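Local coordinates for DnaJ homolog subfamily C member 27-A (Xenopus laevis, PDB 6JMG), which binds GTP as a Rab-type small GTPase carrying a DnaJ domain, and is possibly involved in regulating the MEK/ERK pathway, at residues Ala14-Lys18 with Arg63-Val67; Ile20-Asn24 with Trp110-Met114; Tyr96-Lys101 with Lys140-Val144; Ile209-Arg213 with Ala251-Ala257. The contacts are given in a common frame with arbitrary orientation. Residue numbers count along the deposited sequence, not the author numbering.

Contact 1 of 4, residues Ala14-Lys18 with Arg63-Val67; sequences ALRIK and REIKV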
loop_
_atom_site.group_PDB
_atom_site.type_symbol
_atom_site.label_atom_id
_atom_site.label_comp_id
_atom_site.label_asym_id
_atom_site.label_seq_id
_atom_site.Cartn_x
_atom_site.Cartn_y
_atom_site.Cartn_z
ATOM N N ALA A 14 21.216 4.581 13.033
ATOM C CA ALA A 14 20.841 5.232 11.775
ATOM C C ALA A 14 19.983 4.315 10.919
ATOM O O ALA A 14 20.307 3.148 10.694
ATOM C CB ALA A 14 22.063 5.663 11.005
ATOM N N LEU A 15 18.895 4.862 10.404
ATOM C CA LEU A 15 17.886 4.053 9.749
ATOM C C LEU A 15 18.175 3.915 8.258
ATOM O O LEU A 15 18.532 4.889 7.588
ATOM C CB LEU A 15 16.516 4.689 9.968
ATOM C CG LEU A 15 15.316 3.766 10.073
ATOM C CD1 LEU A 15 15.708 2.458 10.746
ATOM C CD2 LEU A 15 14.244 4.479 10.848
ATOM N N ARG A 16 18.013 2.700 7.738
ATOM C CA ARG A 16 18.260 2.419 6.332
ATOM C C ARG A 16 16.963 1.953 5.693
ATOM O O ARG A 16 16.431 0.900 6.059
ATOM C CB ARG A 16 19.372 1.382 6.170
ATOM C CG ARG A 16 20.531 1.637 7.147
ATOM C CD ARG A 16 21.575 0.523 7.197
ATOM N NE ARG A 16 22.786 0.887 6.471
ATOM C CZ ARG A 16 23.755 1.650 6.970
ATOM N NH1 ARG A 16 23.652 2.143 8.199
ATOM N NH2 ARG A 16 24.823 1.932 6.234
ATOM N N ILE A 17 16.466 2.723 4.720
ATOM C CA ILE A 17 15.177 2.459 4.089
ATOM C C ILE A 17 15.370 2.452 2.582
ATOM O O ILE A 17 16.387 2.906 2.055
ATOM C CB ILE A 17 14.089 3.486 4.478
ATOM C CG1 ILE A 17 14.355 4.843 3.812
ATOM C CG2 ILE A 17 14.029 3.686 5.982
ATOM C CD1 ILE A 17 13.260 5.875 4.078
ATOM N N LYS A 18 14.360 1.921 1.903
ATOM C CA LYS A 18 14.306 1.745 0.462
ATOM C C LYS A 18 13.048 2.428 -0.081
ATOM O O LYS A 18 11.945 2.200 0.425
ATOM C CB LYS A 18 14.302 0.253 0.120
ATOM C CG LYS A 18 13.965 -0.047 -1.333
ATOM C CD LYS A 18 13.837 -1.554 -1.592
ATOM C CE LYS A 18 13.943 -1.861 -3.070
ATOM N NZ LYS A 18 12.803 -2.692 -3.484
ATOM N N ARG A 63 15.736 11.370 13.745
ATOM C CA ARG A 63 16.334 10.144 13.261
ATOM C C ARG A 63 17.089 10.468 11.983
ATOM O O ARG A 63 16.606 11.237 11.146
ATOM C CB ARG A 63 15.270 9.083 12.973
ATOM C CG ARG A 63 14.464 8.613 14.175
ATOM C CD ARG A 63 14.633 7.116 14.367
ATOM N NE ARG A 63 16.043 6.742 14.299
ATOM C CZ ARG A 63 16.477 5.504 14.110
ATOM N NH1 ARG A 63 15.598 4.524 13.957
ATOM N NH2 ARG A 63 17.783 5.249 14.069
ATOM N N GLU A 64 18.283 9.899 11.847
ATOM C CA GLU A 64 19.048 10.024 10.618
ATOM C C GLU A 64 18.698 8.853 9.702
ATOM O O GLU A 64 18.777 7.686 10.115
ATOM C CB GLU A 64 20.544 10.064 10.903
ATOM C CG GLU A 64 21.284 11.060 10.028
ATOM C CD GLU A 64 21.164 12.492 10.536
ATOM O OE1 GLU A 64 21.502 12.742 11.714
ATOM O OE2 GLU A 64 20.711 13.366 9.764
ATOM N N ILE A 65 18.289 9.167 8.470
ATOM C CA ILE A 65 17.760 8.175 7.539
ATOM C C ILE A 65 18.673 8.107 6.320
ATOM O O ILE A 65 18.916 9.123 5.659
ATOM C CB ILE A 65 16.324 8.508 7.083
ATOM C CG1 ILE A 65 15.440 8.988 8.239
ATOM C CG2 ILE A 65 15.707 7.316 6.385
ATOM C CD1 ILE A 65 15.452 8.096 9.461
ATOM N N LYS A 66 19.142 6.905 6.003
ATOM C CA LYS A 66 19.845 6.653 4.755
ATOM C C LYS A 66 18.841 6.027 3.795
ATOM O O LYS A 66 18.290 4.956 4.075
ATOM C CB LYS A 66 21.060 5.750 4.979
ATOM C CG LYS A 66 21.836 5.385 3.706
ATOM C CD LYS A 66 22.838 4.230 3.937
ATOM C CE LYS A 66 23.425 3.663 2.619
ATOM N NZ LYS A 66 22.743 2.414 2.112
ATOM N N VAL A 67 18.595 6.696 2.668
ATOM C CA VAL A 67 17.489 6.361 1.775
ATOM C C VAL A 67 18.055 5.781 0.490
ATOM O O VAL A 67 18.767 6.466 -0.250
ATOM C CB VAL A 67 16.619 7.587 1.468
ATOM C CG1 VAL A 67 15.431 7.168 0.670
ATOM C CG2 VAL A 67 16.210 8.289 2.747
#

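Contact 2 of 4, residues Ile20-Asn24 with Trp110-Met114; sequences ISMGN and WLAEM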
loop_
_atom_site.group_PDB
_atom_site.type_symbol
_atom_site.label_atom_id
_atom_site.label_comp_id
_atom_site.label_asym_id
_atom_site.label_seq_id
_atom_site.Cartn_x
_atom_site.Cartn_y
_atom_site.Cartn_z
ATOM N N ILE A 20 10.973 3.543 -3.760
ATOM C CA ILE A 20 10.870 3.403 -5.201
ATOM C C ILE A 20 9.860 4.403 -5.740
ATOM O O ILE A 20 9.018 4.936 -5.010
ATOM C CB ILE A 20 10.485 1.978 -5.610
ATOM C CG1 ILE A 20 9.071 1.672 -5.163
ATOM C CG2 ILE A 20 11.466 0.963 -5.016
ATOM C CD1 ILE A 20 8.578 0.371 -5.759
ATOM N N SER A 21 9.938 4.635 -7.047
ATOM C CA SER A 21 8.999 5.491 -7.765
ATOM C C SER A 21 8.228 4.676 -8.795
ATOM O O SER A 21 8.807 3.851 -9.506
ATOM C CB SER A 21 9.745 6.613 -8.481
ATOM O OG SER A 21 10.570 6.048 -9.498
ATOM N N MET A 22 6.937 4.943 -8.919
ATOM C CA MET A 22 6.123 4.243 -9.899
ATOM C C MET A 22 5.212 5.256 -10.585
ATOM O O MET A 22 4.803 6.259 -9.986
ATOM C CB MET A 22 5.279 3.107 -9.270
ATOM C CG MET A 22 6.053 2.030 -8.519
ATOM S SD MET A 22 5.077 0.719 -7.719
ATOM C CE MET A 22 3.503 0.954 -8.490
ATOM N N GLY A 23 4.899 4.979 -11.840
ATOM C CA GLY A 23 3.994 5.793 -12.629
ATOM C C GLY A 23 4.454 5.853 -14.077
ATOM O O GLY A 23 5.600 5.540 -14.418
ATOM N N ASN A 24 3.543 6.285 -14.946
ATOM C CA ASN A 24 3.769 6.235 -16.384
ATOM C C ASN A 24 4.973 7.087 -16.794
ATOM O O ASN A 24 5.499 7.902 -16.030
ATOM C CB ASN A 24 2.507 6.683 -17.120
ATOM C CG ASN A 24 1.413 5.605 -17.126
ATOM O OD1 ASN A 24 1.541 4.567 -16.480
ATOM N ND2 ASN A 24 0.342 5.852 -17.868
ATOM N N TRP A 110 -0.591 -0.022 -11.886
ATOM C CA TRP A 110 0.681 0.019 -11.166
ATOM C C TRP A 110 0.578 -0.721 -9.844
ATOM O O TRP A 110 1.476 -1.492 -9.487
ATOM C CB TRP A 110 1.143 1.469 -10.950
ATOM C CG TRP A 110 1.810 2.027 -12.175
ATOM C CD1 TRP A 110 1.232 2.810 -13.142
ATOM C CD2 TRP A 110 3.159 1.799 -12.602
ATOM N NE1 TRP A 110 2.147 3.098 -14.133
ATOM C CE2 TRP A 110 3.334 2.487 -13.826
ATOM C CE3 TRP A 110 4.236 1.086 -12.068
ATOM C CZ2 TRP A 110 4.542 2.481 -14.519
ATOM C CZ3 TRP A 110 5.441 1.092 -12.750
ATOM C CH2 TRP A 110 5.587 1.789 -13.957
ATOM N N LEU A 111 -0.507 -0.507 -9.100
ATOM C CA LEU A 111 -0.687 -1.243 -7.853
ATOM C C LEU A 111 -0.755 -2.741 -8.118
ATOM O O LEU A 111 -0.151 -3.540 -7.392
ATOM C CB LEU A 111 -1.952 -0.768 -7.144
ATOM C CG LEU A 111 -1.896 0.642 -6.567
ATOM C CD1 LEU A 111 -3.109 0.934 -5.722
ATOM C CD2 LEU A 111 -0.643 0.804 -5.745
ATOM N N ALA A 112 -1.460 -3.136 -9.180
ATOM C CA ALA A 112 -1.556 -4.550 -9.518
ATOM C C ALA A 112 -0.186 -5.132 -9.830
ATOM O O ALA A 112 0.144 -6.246 -9.404
ATOM C CB ALA A 112 -2.497 -4.739 -10.707
ATOM N N GLU A 113 0.628 -4.389 -10.574
ATOM C CA GLU A 113 1.930 -4.904 -10.966
ATOM C C GLU A 113 2.835 -5.070 -9.756
ATOM O O GLU A 113 3.500 -6.099 -9.605
ATOM C CB GLU A 113 2.555 -3.974 -11.995
ATOM C CG GLU A 113 3.998 -4.227 -12.214
ATOM C CD GLU A 113 4.515 -3.438 -13.363
ATOM O OE1 GLU A 113 5.700 -3.051 -13.314
ATOM O OE2 GLU A 113 3.724 -3.195 -14.301
ATOM N N MET A 114 2.831 -4.092 -8.860
ATOM C CA MET A 114 3.568 -4.243 -7.614
ATOM C C MET A 114 3.017 -5.395 -6.791
ATOM O O MET A 114 3.779 -6.242 -6.312
ATOM C CB MET A 114 3.512 -2.946 -6.800
ATOM C CG MET A 114 4.410 -2.959 -5.562
ATOM S SD MET A 114 4.246 -1.531 -4.479
ATOM C CE MET A 114 5.780 -1.671 -3.590
#

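Contact 3 of 4, residues Tyr96-Lys101 with Lys140-Val144; sequences YDVGHK and KHRSV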
loop_
_atom_site.group_PDB
_atom_site.type_symbol
_atom_site.label_atom_id
_atom_site.label_comp_id
_atom_site.label_asym_id
_atom_site.label_seq_id
_atom_site.Cartn_x
_atom_site.Cartn_y
_atom_site.Cartn_z
ATOM N N TYR A 96 1.424 10.786 -11.059
ATOM C CA TYR A 96 0.750 10.997 -12.334
ATOM C C TYR A 96 0.766 12.478 -12.688
ATOM O O TYR A 96 1.193 13.335 -11.902
ATOM C CB TYR A 96 -0.689 10.496 -12.330
ATOM C CG TYR A 96 -1.610 11.194 -11.377
ATOM C CD1 TYR A 96 -1.590 10.906 -10.012
ATOM C CD2 TYR A 96 -2.549 12.105 -11.842
ATOM C CE1 TYR A 96 -2.474 11.539 -9.129
ATOM C CE2 TYR A 96 -3.433 12.736 -10.981
ATOM C CZ TYR A 96 -3.397 12.457 -9.629
ATOM O OH TYR A 96 -4.283 13.102 -8.782
ATOM N N ASP A 97 0.294 12.760 -13.901
ATOM C CA ASP A 97 0.261 14.096 -14.484
ATOM C C ASP A 97 -1.197 14.539 -14.565
ATOM O O ASP A 97 -1.994 13.931 -15.288
ATOM C CB ASP A 97 0.942 14.064 -15.858
ATOM C CG ASP A 97 0.929 15.405 -16.593
ATOM O OD1 ASP A 97 1.621 15.485 -17.634
ATOM O OD2 ASP A 97 0.233 16.361 -16.174
ATOM N N VAL A 98 -1.540 15.609 -13.846
ATOM C CA VAL A 98 -2.918 16.091 -13.839
ATOM C C VAL A 98 -3.375 16.514 -15.224
ATOM O O VAL A 98 -4.579 16.670 -15.458
ATOM C CB VAL A 98 -3.092 17.258 -12.847
ATOM C CG1 VAL A 98 -2.781 16.800 -11.428
ATOM C CG2 VAL A 98 -2.214 18.462 -13.261
ATOM N N GLY A 99 -2.441 16.709 -16.149
ATOM C CA GLY A 99 -2.750 17.120 -17.499
ATOM C C GLY A 99 -3.071 16.014 -18.473
ATOM O O GLY A 99 -3.416 16.311 -19.620
ATOM N N HIS A 100 -2.966 14.748 -18.061
ATOM C CA HIS A 100 -3.103 13.602 -18.962
ATOM C C HIS A 100 -3.796 12.490 -18.179
ATOM O O HIS A 100 -3.165 11.797 -17.373
ATOM C CB HIS A 100 -1.728 13.178 -19.485
ATOM C CG HIS A 100 -1.125 14.129 -20.483
ATOM N ND1 HIS A 100 -0.072 14.965 -20.177
ATOM C CD2 HIS A 100 -1.398 14.340 -21.793
ATOM C CE1 HIS A 100 0.262 15.665 -21.247
ATOM N NE2 HIS A 100 -0.526 15.303 -22.242
ATOM N N LYS A 101 -5.095 12.310 -18.416
ATOM C CA LYS A 101 -5.839 11.494 -17.474
ATOM C C LYS A 101 -5.506 9.999 -17.613
ATOM O O LYS A 101 -5.616 9.250 -16.632
ATOM C CB LYS A 101 -7.325 11.927 -17.522
ATOM C CG LYS A 101 -8.409 10.905 -17.176
ATOM C CD LYS A 101 -9.794 11.516 -16.663
ATOM C CE LYS A 101 -10.624 12.501 -17.547
ATOM N NZ LYS A 101 -11.737 11.908 -18.269
ATOM N N LYS A 140 -1.547 24.029 -19.369
ATOM C CA LYS A 140 -2.378 23.100 -20.129
ATOM C C LYS A 140 -3.593 22.646 -19.328
ATOM O O LYS A 140 -3.566 22.583 -18.097
ATOM C CB LYS A 140 -1.541 21.882 -20.555
ATOM C CG LYS A 140 -2.130 20.984 -21.676
ATOM C CD LYS A 140 -3.078 19.870 -21.166
ATOM C CE LYS A 140 -3.584 18.955 -22.302
ATOM N NZ LYS A 140 -5.057 18.681 -22.210
ATOM N N HIS A 141 -4.679 22.405 -20.060
ATOM C CA HIS A 141 -5.949 21.884 -19.575
ATOM C C HIS A 141 -5.740 20.792 -18.530
ATOM O O HIS A 141 -5.087 19.775 -18.794
ATOM C CB HIS A 141 -6.715 21.347 -20.790
ATOM C CG HIS A 141 -7.948 20.560 -20.469
ATOM N ND1 HIS A 141 -8.778 20.845 -19.405
ATOM C CD2 HIS A 141 -8.489 19.483 -21.090
ATOM C CE1 HIS A 141 -9.775 19.977 -19.384
ATOM N NE2 HIS A 141 -9.622 19.140 -20.395
ATOM N N ARG A 142 -6.277 21.003 -17.332
ATOM C CA ARG A 142 -6.137 20.018 -16.266
ATOM C C ARG A 142 -7.261 18.998 -16.349
ATOM O O ARG A 142 -8.435 19.371 -16.351
ATOM C CB ARG A 142 -6.151 20.689 -14.896
ATOM C CG ARG A 142 -5.673 19.782 -13.792
ATOM C CD ARG A 142 -5.956 20.412 -12.469
ATOM N NE ARG A 142 -4.917 20.213 -11.466
ATOM C CZ ARG A 142 -5.129 19.753 -10.236
ATOM N NH1 ARG A 142 -6.345 19.417 -9.839
ATOM N NH2 ARG A 142 -4.115 19.651 -9.392
ATOM N N SER A 143 -6.903 17.711 -16.393
ATOM C CA SER A 143 -7.870 16.652 -16.667
ATOM C C SER A 143 -8.198 15.786 -15.456
ATOM O O SER A 143 -9.131 14.987 -15.527
ATOM C CB SER A 143 -7.345 15.732 -17.781
ATOM O OG SER A 143 -6.847 16.488 -18.874
ATOM N N VAL A 144 -7.467 15.916 -14.358
ATOM C CA VAL A 144 -7.740 15.204 -13.118
ATOM C C VAL A 144 -7.831 16.247 -12.018
ATOM O O VAL A 144 -6.922 17.071 -11.868
ATOM C CB VAL A 144 -6.650 14.162 -12.797
ATOM C CG1 VAL A 144 -7.183 13.113 -11.817
ATOM C CG2 VAL A 144 -6.118 13.514 -14.091
#

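Contact 4 of 4, residues Ile209-Arg213 with Ala251-Ala257; sequences IRRIR and APGSEDA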
loop_
_atom_site.group_PDB
_atom_site.type_symbol
_atom_site.label_atom_id
_atom_site.label_comp_id
_atom_site.label_asym_id
_atom_site.label_seq_id
_atom_site.Cartn_x
_atom_site.Cartn_y
_atom_site.Cartn_z
ATOM N N ILE A 209 -18.324 -9.111 14.143
ATOM C CA ILE A 209 -18.060 -9.461 15.533
ATOM C C ILE A 209 -19.334 -9.915 16.232
ATOM O O ILE A 209 -19.329 -10.886 16.997
ATOM C CB ILE A 209 -17.394 -8.286 16.259
ATOM C CG1 ILE A 209 -16.070 -7.948 15.557
ATOM C CG2 ILE A 209 -17.171 -8.659 17.724
ATOM C CD1 ILE A 209 -15.326 -6.771 16.166
ATOM N N ARG A 210 -20.444 -9.224 16.000
ATOM C CA ARG A 210 -21.648 -9.618 16.714
ATOM C C ARG A 210 -22.186 -10.920 16.156
ATOM O O ARG A 210 -22.610 -11.795 16.919
ATOM C CB ARG A 210 -22.717 -8.526 16.644
ATOM C CG ARG A 210 -24.023 -8.947 17.308
ATOM C CD ARG A 210 -25.153 -7.988 17.013
ATOM N NE ARG A 210 -24.995 -7.344 15.711
ATOM C CZ ARG A 210 -25.938 -6.611 15.121
ATOM N NH1 ARG A 210 -27.115 -6.432 15.715
ATOM N NH2 ARG A 210 -25.704 -6.060 13.933
ATOM N N ARG A 211 -22.095 -11.098 14.834
ATOM C CA ARG A 211 -22.559 -12.345 14.236
ATOM C C ARG A 211 -21.727 -13.524 14.722
ATOM O O ARG A 211 -22.270 -14.608 14.944
ATOM C CB ARG A 211 -22.528 -12.242 12.709
ATOM C CG ARG A 211 -22.892 -13.531 11.979
ATOM C CD ARG A 211 -22.640 -13.414 10.470
ATOM N NE ARG A 211 -21.225 -13.260 10.131
ATOM C CZ ARG A 211 -20.340 -14.259 10.079
ATOM N NH1 ARG A 211 -20.710 -15.513 10.338
ATOM N NH2 ARG A 211 -19.075 -13.998 9.764
ATOM N N ILE A 212 -20.433 -13.299 14.979
ATOM C CA ILE A 212 -19.550 -14.349 15.493
ATOM C C ILE A 212 -19.797 -14.638 16.989
ATOM O O ILE A 212 -19.522 -15.754 17.431
ATOM C CB ILE A 212 -18.080 -14.008 15.165
ATOM C CG1 ILE A 212 -17.857 -14.127 13.653
ATOM C CG2 ILE A 212 -17.089 -14.950 15.828
ATOM C CD1 ILE A 212 -16.675 -13.282 13.106
ATOM N N ARG A 213 -20.341 -13.694 17.786
ATOM C CA ARG A 213 -20.677 -14.045 19.169
ATOM C C ARG A 213 -21.822 -15.026 19.206
ATOM O O ARG A 213 -21.808 -15.999 19.955
ATOM C CB ARG A 213 -21.211 -12.871 19.995
ATOM C CG ARG A 213 -20.174 -11.890 20.450
ATOM C CD ARG A 213 -20.448 -11.188 21.781
ATOM N NE ARG A 213 -19.174 -11.091 22.500
ATOM C CZ ARG A 213 -18.796 -11.752 23.593
ATOM N NH1 ARG A 213 -19.593 -12.636 24.201
ATOM N NH2 ARG A 213 -17.571 -11.520 24.061
ATOM N N ALA A 251 -12.339 -2.302 17.266
ATOM C CA ALA A 251 -13.657 -2.506 17.844
ATOM C C ALA A 251 -13.579 -3.415 19.068
ATOM O O ALA A 251 -12.767 -4.345 19.110
ATOM C CB ALA A 251 -14.612 -3.101 16.815
ATOM N N PRO A 252 -14.393 -3.165 20.085
ATOM C CA PRO A 252 -14.352 -4.012 21.281
ATOM C C PRO A 252 -14.806 -5.429 20.972
ATOM O O PRO A 252 -15.766 -5.649 20.228
ATOM C CB PRO A 252 -15.310 -3.306 22.246
ATOM C CG PRO A 252 -16.167 -2.450 21.383
ATOM C CD PRO A 252 -15.322 -2.035 20.233
ATOM N N GLY A 253 -14.080 -6.395 21.530
ATOM C CA GLY A 253 -14.373 -7.791 21.291
ATOM C C GLY A 253 -13.774 -8.386 20.034
ATOM O O GLY A 253 -13.976 -9.583 19.784
ATOM N N SER A 254 -13.040 -7.604 19.236
ATOM C CA SER A 254 -12.433 -8.152 18.025
ATOM C C SER A 254 -11.392 -9.229 18.333
ATOM O O SER A 254 -11.238 -10.180 17.561
ATOM C CB SER A 254 -11.799 -7.021 17.212
ATOM O OG SER A 254 -10.936 -6.253 18.039
ATOM N N GLU A 255 -10.686 -9.117 19.452
ATOM C CA GLU A 255 -9.756 -10.178 19.813
ATOM C C GLU A 255 -10.484 -11.501 20.021
ATOM O O GLU A 255 -10.013 -12.549 19.567
ATOM C CB GLU A 255 -8.964 -9.775 21.049
ATOM C CG GLU A 255 -8.044 -10.836 21.565
ATOM C CD GLU A 255 -7.520 -10.516 22.956
ATOM O OE1 GLU A 255 -7.395 -11.462 23.780
ATOM O OE2 GLU A 255 -7.237 -9.317 23.212
ATOM N N ASP A 256 -11.650 -11.480 20.679
ATOM C CA ASP A 256 -12.360 -12.741 20.895
ATOM C C ASP A 256 -12.950 -13.251 19.590
ATOM O O ASP A 256 -12.974 -14.462 19.335
ATOM C CB ASP A 256 -13.458 -12.587 21.945
ATOM C CG ASP A 256 -12.953 -11.966 23.224
ATOM O OD1 ASP A 256 -12.103 -12.591 23.897
ATOM O OD2 ASP A 256 -13.410 -10.845 23.549
ATOM N N ALA A 257 -13.421 -12.335 18.749
ATOM C CA ALA A 257 -13.913 -12.728 17.441
ATOM C C ALA A 257 -12.802 -13.328 16.597
ATOM O O ALA A 257 -12.994 -14.362 15.942
ATOM C CB ALA A 257 -14.517 -11.520 16.739
#

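Contact 1 of 4, residues Ala14-Lys18 with Arg63-Val67
Residues Arg63-Val67 run beside Leu15-Lys18 as a parallel pair in the central sheet of the Ras-like G domain, the short strand axes meeting at 38° as the sheet twists. Arg63, ahead of the first bridge, contributes its side chain: the guanidinium lies over Leu15 CB, and its NH1 comes 3.4 Å from Leu15 CD2, so a long flexible residue shields a partly exposed leucine at the start of its strand. Glu64 contributes its backbone, with O accepting from Leu15 N at 2.8 Å, while its carboxylate leads away to a salt bridge with Lys57. Ile65 stands beside Leu15, and its CD1 touches Leu15 CB at 3.6 Å; its CG2 meets Ile17 CD1 at 3.7 Å. Branched and apolar, these residues suit the face that helix 171-187 covers, where Ile17 rests on Tyr179 and Ile182. Lys66 points to the other face, together with Arg16. Its N and O both bond the residues flanking Arg16, the usual parallel pattern: Lys66 N gives to Leu15 O (2.6 Å) and Lys66 O accepts from Ile17 N (3.0 Å). Its aliphatic CD lies 3.8 Å from Arg16 NH2, over the guanidinium face, so two like charges share a surface through methylene contact. Val67 turns back to the helix-covered face, where its CG2 is 4.0 Å from Ile17 CD1.

Contact 2 of 4, residues Ile20-Asn24 with Trp110-Met114
The largest bump here is the indole of Trp110, which reaches from the helix into the hollow beside Gly23. The Gly23 backbone lies across the ring face: its CA is 3.8 Å from the centroid of the five-membered ring of Trp110, in a CH-pi contact. At phi 144° and psi 164° a CB would be jammed against the preceding carbonyl O, so glycine is needed for the backbone shape, not to make room for the ring. Gly23 opens the P-loop of the G domain, and Asn24, which touches the bound GTP, follows it. At the ring edge Trp110 NE1 donates to Asn24 OD1 at 2.8 Å, an oxygen also bonded to Ser106 OG. Met22 fills the space beside the indole: its flexible thioether bends back so that CE lies 3.4 Å from Trp110 CB and 3.3 Å from Trp110 O. One helical turn on, Met114 enters the next gap, its SD 4.0 Å from Met22 SD and its CE 4.1 Å from Ile20 CD1.

Contact 3 of 4, residues Tyr96-Lys101 with Lys140-Val144
Val144, Val98 and Ser143 give up the most surface where the turn at the end of strand 91-97 meets Lys140-Val144. The backbone of Val98 is the hub: its carbonyl O accepts from Ser143 N at 2.7 Å and from Val144 N at 3.2 Å, so one oxygen holds two successive amides. Its side chain serves as a hydrophobic floor for Arg142, whose guanidinium lies over Val98 CB, with NE 3.7 Å from Val98 CG2, while the charge is met by a salt bridge to Glu162. Val144 faces inward, as a compact branched residue can: CG1 is 3.9 Å from Tyr96 CE2, CG2 is 4.0 Å from Lys101 CA, and Phe104 also lies against it. Ser143 is small enough to sit at the boundary, its CB 3.8 Å from Lys101 CB and its O 3.5 Å from Lys101 CE. The turn that presents Val98 is a type I turn from Asp97 to His100. It is braced by the Asx turn in which Gly99 N donates to Asp97 OD2 (2.7 Å), and by His100 ND1, which donates to Asp97 OD1 (3.1 Å). A side chain on Gly99 would crowd that carboxylate. Both loops follow the C-terminal ends of parallel strands, where Ras-like G domains bind nucleotide, and Lys140-Val144 comes soon after Asn134-Asp137, the NKxD motif that in such proteins recognises guanine.

Contact 4 of 4, residues Ile209-Arg213 with Ala251-Ala257
This is an apolar contact between the end of one helix and the start of another in the C-terminal, J-domain part of the protein: the C-terminal turn of helix 203-213 packs on the beginning of helix 254-278, the long helix that pairs with helix 230-244 in the DnaJ fold. Ile209 is the main contributor, covered over 94 Å². Its branches spread across the approach to the helix, with CD1 3.8 Å from Ala251 CB and 3.7 Å from Ser254 CB, and CG2 4.0 Å from Ala257 CB. The partners are small, and that lets a full isoleucine come close: the CA atoms of Ile209 and Ala257 are 5.6 Å apart. One turn on, Ile212 places CG2 4.4 Å from Ala257 CB and 4.1 Å from Ala257 O. Leu244 of helix 230-244 touches Ile209, Ile212 and Ala257, joining the three helices. The entry to helix 254-278 is a type II turn from Ala251 to Ser254, with Pro252 and Gly253 in its middle positions. Proline matches the extended first corner, and glycine accepts the positive phi of 84° at the second, where it also serves as N-cap. Ser254 OG donates to Ala251 O at 2.9 Å, bracing the turn from within, and is also hydrogen-bonded with Cys249 O. At the solvent edge, Arg213 and Asp256 lie beyond salt-bridge range, with Arg213 NH2 4.2 Å from Asp256 OD2.

Overall arrangement
Contacts 1, 2 and 3 all reach one G-domain sheet. Contacts 1 and 2 share strand 15-22, using successive parts of it with centres 22 Å apart, so its early half pairs with strand 63-72 and its later half meets helix 107-117 as it leads into the P-loop. Contact 3 lies at the end of the neighbouring strand 91-97, its centre 18 Å from that of contact 2, toward the nucleotide end. Along the chain contact 2 crosses both 1 and 3, interlacing the GTPase fold, whereas contact 4 comes last and in series. Its centre lies 36 to 45 Å from the others, and it shares no helix or strand with them: the DnaJ helices form a separate body.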